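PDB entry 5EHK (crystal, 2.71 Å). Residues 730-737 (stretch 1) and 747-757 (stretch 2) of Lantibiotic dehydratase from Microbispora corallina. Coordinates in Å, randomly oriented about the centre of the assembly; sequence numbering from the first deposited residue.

Stretch 1 730-737: VSMDQRLL
Stretch 2, residues 747-757: VLLRDELRRTP

Stretch 2 is helical from Val747 to Arg755, and the helix begins earlier in the chain. Its phi/psi values stay near -70/-38. Backbone bonds of the i to i-4 type run along it, for example Glu752 N to Leu748 O at 2.9 Å and Arg755 N to Asp751 O at 3.0 Å. Thr756 is the first residue to leave helical values, at -126/86, yet its N still reaches Glu752 O at 2.7 Å. Pro757 follows at -57/-31.

Stretch 1 starts extended at Val730 (-112/129) and Ser731 (-132/-161). Met732 (-71/-41) and Asp733 (-91/-23) then turn the chain. Gln734 (-130/137) restores the extended form, which Arg735 (-103/130), Leu736 (-138/103) and Leu737 (-76/112) continue. The turn is closed by Ser731 N bonding to Gln734 O at 2.9 Å.

The two stretches run in opposite directions. Ser731 lies by Thr756, with their CA atoms 7.6 Å apart, and Leu736 lies by Leu749, with their CA atoms 9.1 Å apart. The contact is small, burying 236 Å² over both sides. No hydrogen bond crosses it, so packing and close polar approach make the contact.

Gln734 and Glu752 form its centre. Both are buried, and both point CA-to-CB toward the other stretch. Gln734 has chi1 p (74°), chi2 m (-78°) and chi3 3°. Glu752 has chi1 t, chi2 p (69°) and chi3 38°. Gln734 NE2 comes to 2.9 Å from Glu752 OE2, but the angle is poor for a hydrogen bond.

Each of these side chains is held within its own stretch. Ser731 OG, at an off-well chi1 of 118°, donates to Gln734 OE1 at 2.9 Å. Ser731 OG also accepts from Asp733 N at 2.9 Å, so this short side chain ties the turn to the glutamine. On the helix, Glu752 OE2 accepts from Thr756 OG1 at 3.0 Å. Glu752 OE2 also forms a salt bridge with Arg755 NH1 at 2.7 Å. The arginine thus offsets the charge of a buried carboxylate.

Arg755 is extended, with chi1 to chi3 all t and chi4 -90°. Gln734 OE1 lies at the edge of its guanidinium, near the plane, 4.3 Å from Arg755 NH1. Arg755 is itself exposed, which suits a long charged side chain, although Gln734 is buried.

Thr756 has chi1 -36° (m). Thr756 CG2 lies 3.8 Å from Ser731 CB and 4.0 Å from Gln734 NE2; Thr756 OG1 is also near, 3.8 Å from Gln734 NE2. The residue therefore presents an apolar and a polar group to stretch 1.

Towards the other end the contact is apolar. Leu736 (chi1 -147°, off; chi2 46°, p) and Leu748 (t, p) are buried and point toward each other's stretch. Leu736 CD2 meets Leu748 CD2 at 4.3 Å. Leu736 CD2 also lies 4.1 Å from Glu752 OE1, placing the leucine beside the carboxylate. Leu753 points away and makes no contact with stretch 1.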

# COMPACT_ATOMS: atom_id res chain seq x y z
N VAL A 730 -2.95 -32.31 -0.89
CA VAL A 730 -3.00 -31.35 0.20
C VAL A 730 -3.76 -30.06 -0.11
O VAL A 730 -3.50 -29.40 -1.11
CB VAL A 730 -1.56 -30.96 0.67
CG1 VAL A 730 -1.63 -29.97 1.84
CG2 VAL A 730 -0.77 -32.19 1.08
N SER A 731 -4.69 -29.71 0.77
CA SER A 731 -5.22 -28.35 0.81
C SER A 731 -5.22 -27.85 2.26
O SER A 731 -4.53 -28.39 3.11
CB SER A 731 -6.62 -28.27 0.23
OG SER A 731 -7.54 -27.84 1.21
N MET A 732 -6.00 -26.81 2.53
CA MET A 732 -6.11 -26.32 3.90
C MET A 732 -6.89 -27.33 4.71
O MET A 732 -6.54 -27.63 5.85
CB MET A 732 -6.80 -24.96 3.93
CG MET A 732 -6.99 -24.39 5.34
SD MET A 732 -7.96 -22.86 5.36
CE MET A 732 -9.53 -23.46 4.72
N ASP A 733 -7.94 -27.87 4.11
CA ASP A 733 -8.85 -28.78 4.81
C ASP A 733 -8.52 -30.29 4.73
O ASP A 733 -8.95 -31.05 5.60
CB ASP A 733 -10.30 -28.53 4.39
CG ASP A 733 -10.94 -27.37 5.15
OD1 ASP A 733 -10.91 -27.40 6.41
OD2 ASP A 733 -11.44 -26.42 4.50
N GLN A 734 -7.76 -30.72 3.72
CA GLN A 734 -7.47 -32.15 3.56
C GLN A 734 -5.99 -32.51 3.36
O GLN A 734 -5.25 -31.84 2.62
CB GLN A 734 -8.31 -32.81 2.46
CG GLN A 734 -7.90 -32.47 1.05
CD GLN A 734 -8.39 -31.11 0.62
OE1 GLN A 734 -8.99 -30.37 1.40
NE2 GLN A 734 -8.14 -30.77 -0.65
N ARG A 735 -5.58 -33.56 4.05
CA ARG A 735 -4.43 -34.35 3.67
C ARG A 735 -5.11 -35.57 3.07
O ARG A 735 -6.02 -36.14 3.67
CB ARG A 735 -3.65 -34.74 4.92
CG ARG A 735 -2.95 -33.59 5.62
CD ARG A 735 -2.43 -34.02 6.98
NE ARG A 735 -1.66 -32.97 7.65
CZ ARG A 735 -2.21 -31.94 8.30
NH1 ARG A 735 -3.53 -31.81 8.38
NH2 ARG A 735 -1.43 -31.03 8.88
N LEU A 736 -4.69 -35.97 1.87
CA LEU A 736 -5.36 -37.09 1.21
C LEU A 736 -4.38 -38.06 0.53
O LEU A 736 -3.84 -37.76 -0.54
CB LEU A 736 -6.42 -36.59 0.25
CG LEU A 736 -7.64 -37.49 0.10
CD1 LEU A 736 -8.12 -37.94 1.47
CD2 LEU A 736 -8.76 -36.77 -0.66
N LEU A 737 -4.15 -39.20 1.18
CA LEU A 737 -3.25 -40.23 0.67
C LEU A 737 -3.95 -40.97 -0.45
O LEU A 737 -4.92 -41.70 -0.22
CB LEU A 737 -2.92 -41.24 1.77
CG LEU A 737 -1.53 -41.87 1.83
CD1 LEU A 737 -0.89 -41.92 0.46
CD2 LEU A 737 -0.64 -41.12 2.80
N VAL A 747 -10.64 -41.29 -9.44
CA VAL A 747 -11.85 -40.49 -9.63
C VAL A 747 -12.05 -39.61 -8.42
O VAL A 747 -12.66 -38.56 -8.51
CB VAL A 747 -13.12 -41.35 -9.86
CG1 VAL A 747 -12.82 -42.53 -10.78
CG2 VAL A 747 -13.71 -41.82 -8.54
N LEU A 748 -11.53 -40.05 -7.28
CA LEU A 748 -11.61 -39.26 -6.07
C LEU A 748 -10.79 -37.99 -6.23
O LEU A 748 -11.17 -36.92 -5.74
CB LEU A 748 -11.14 -40.08 -4.87
CG LEU A 748 -11.39 -39.41 -3.52
CD1 LEU A 748 -12.88 -39.35 -3.20
CD2 LEU A 748 -10.65 -40.16 -2.44
N LEU A 749 -9.65 -38.12 -6.92
CA LEU A 749 -8.78 -36.98 -7.18
C LEU A 749 -9.46 -36.01 -8.12
O LEU A 749 -9.23 -34.80 -8.05
CB LEU A 749 -7.44 -37.44 -7.78
CG LEU A 749 -6.49 -36.32 -8.25
CD1 LEU A 749 -5.83 -35.66 -7.07
CD2 LEU A 749 -5.43 -36.83 -9.22
N ARG A 750 -10.30 -36.52 -9.01
CA ARG A 750 -10.97 -35.64 -9.95
C ARG A 750 -12.03 -34.82 -9.24
O ARG A 750 -12.12 -33.61 -9.43
CB ARG A 750 -11.60 -36.43 -11.10
CG ARG A 750 -12.22 -35.58 -12.20
CD ARG A 750 -12.75 -36.49 -13.30
NE ARG A 750 -13.38 -35.78 -14.41
CZ ARG A 750 -13.79 -36.39 -15.52
NH1 ARG A 750 -13.65 -37.70 -15.64
NH2 ARG A 750 -14.36 -35.69 -16.50
N ASP A 751 -12.83 -35.48 -8.41
CA ASP A 751 -13.88 -34.81 -7.65
C ASP A 751 -13.27 -33.80 -6.70
O ASP A 751 -13.78 -32.68 -6.55
CB ASP A 751 -14.67 -35.84 -6.85
CG ASP A 751 -15.96 -35.27 -6.28
OD1 ASP A 751 -16.55 -34.36 -6.90
OD2 ASP A 751 -16.38 -35.73 -5.19
N GLU A 752 -12.17 -34.19 -6.07
CA GLU A 752 -11.49 -33.32 -5.11
C GLU A 752 -10.90 -32.08 -5.79
O GLU A 752 -10.83 -31.02 -5.17
CB GLU A 752 -10.42 -34.09 -4.33
CG GLU A 752 -9.79 -33.30 -3.20
CD GLU A 752 -10.75 -33.04 -2.04
OE1 GLU A 752 -11.56 -33.93 -1.69
OE2 GLU A 752 -10.70 -31.93 -1.47
N LEU A 753 -10.46 -32.23 -7.03
CA LEU A 753 -9.89 -31.11 -7.77
C LEU A 753 -10.95 -30.14 -8.29
O LEU A 753 -10.76 -28.92 -8.25
CB LEU A 753 -8.98 -31.59 -8.91
CG LEU A 753 -8.25 -30.48 -9.67
CD1 LEU A 753 -7.64 -29.47 -8.71
CD2 LEU A 753 -7.17 -31.07 -10.56
N ARG A 754 -12.06 -30.67 -8.77
CA ARG A 754 -13.17 -29.83 -9.19
C ARG A 754 -13.61 -29.01 -7.99
O ARG A 754 -13.93 -27.82 -8.10
CB ARG A 754 -14.35 -30.68 -9.69
CG ARG A 754 -14.04 -31.56 -10.90
CD ARG A 754 -15.20 -32.52 -11.22
NE ARG A 754 -16.42 -31.80 -11.56
CZ ARG A 754 -17.59 -32.38 -11.82
NH1 ARG A 754 -17.71 -33.70 -11.78
NH2 ARG A 754 -18.65 -31.63 -12.11
N ARG A 755 -13.58 -29.67 -6.84
CA ARG A 755 -14.02 -29.08 -5.58
C ARG A 755 -13.00 -28.13 -4.95
O ARG A 755 -13.37 -27.07 -4.46
CB ARG A 755 -14.40 -30.21 -4.61
CG ARG A 755 -14.67 -29.75 -3.21
CD ARG A 755 -14.96 -30.92 -2.29
NE ARG A 755 -15.12 -30.47 -0.92
CZ ARG A 755 -14.12 -30.37 -0.05
NH1 ARG A 755 -12.90 -30.73 -0.40
NH2 ARG A 755 -14.35 -29.93 1.18
N THR A 756 -11.72 -28.50 -4.97
CA THR A 756 -10.69 -27.66 -4.36
C THR A 756 -9.57 -27.35 -5.36
O THR A 756 -8.54 -28.03 -5.36
CB THR A 756 -10.05 -28.37 -3.14
OG1 THR A 756 -11.05 -29.12 -2.44
CG2 THR A 756 -9.42 -27.36 -2.20
N PRO A 757 -9.75 -26.29 -6.17
CA PRO A 757 -8.91 -25.88 -7.31
C PRO A 757 -7.43 -25.62 -7.02
O PRO A 757 -6.60 -25.82 -7.90
CB PRO A 757 -9.55 -24.56 -7.75
CG PRO A 757 -10.28 -24.08 -6.56
CD PRO A 757 -10.81 -25.31 -5.90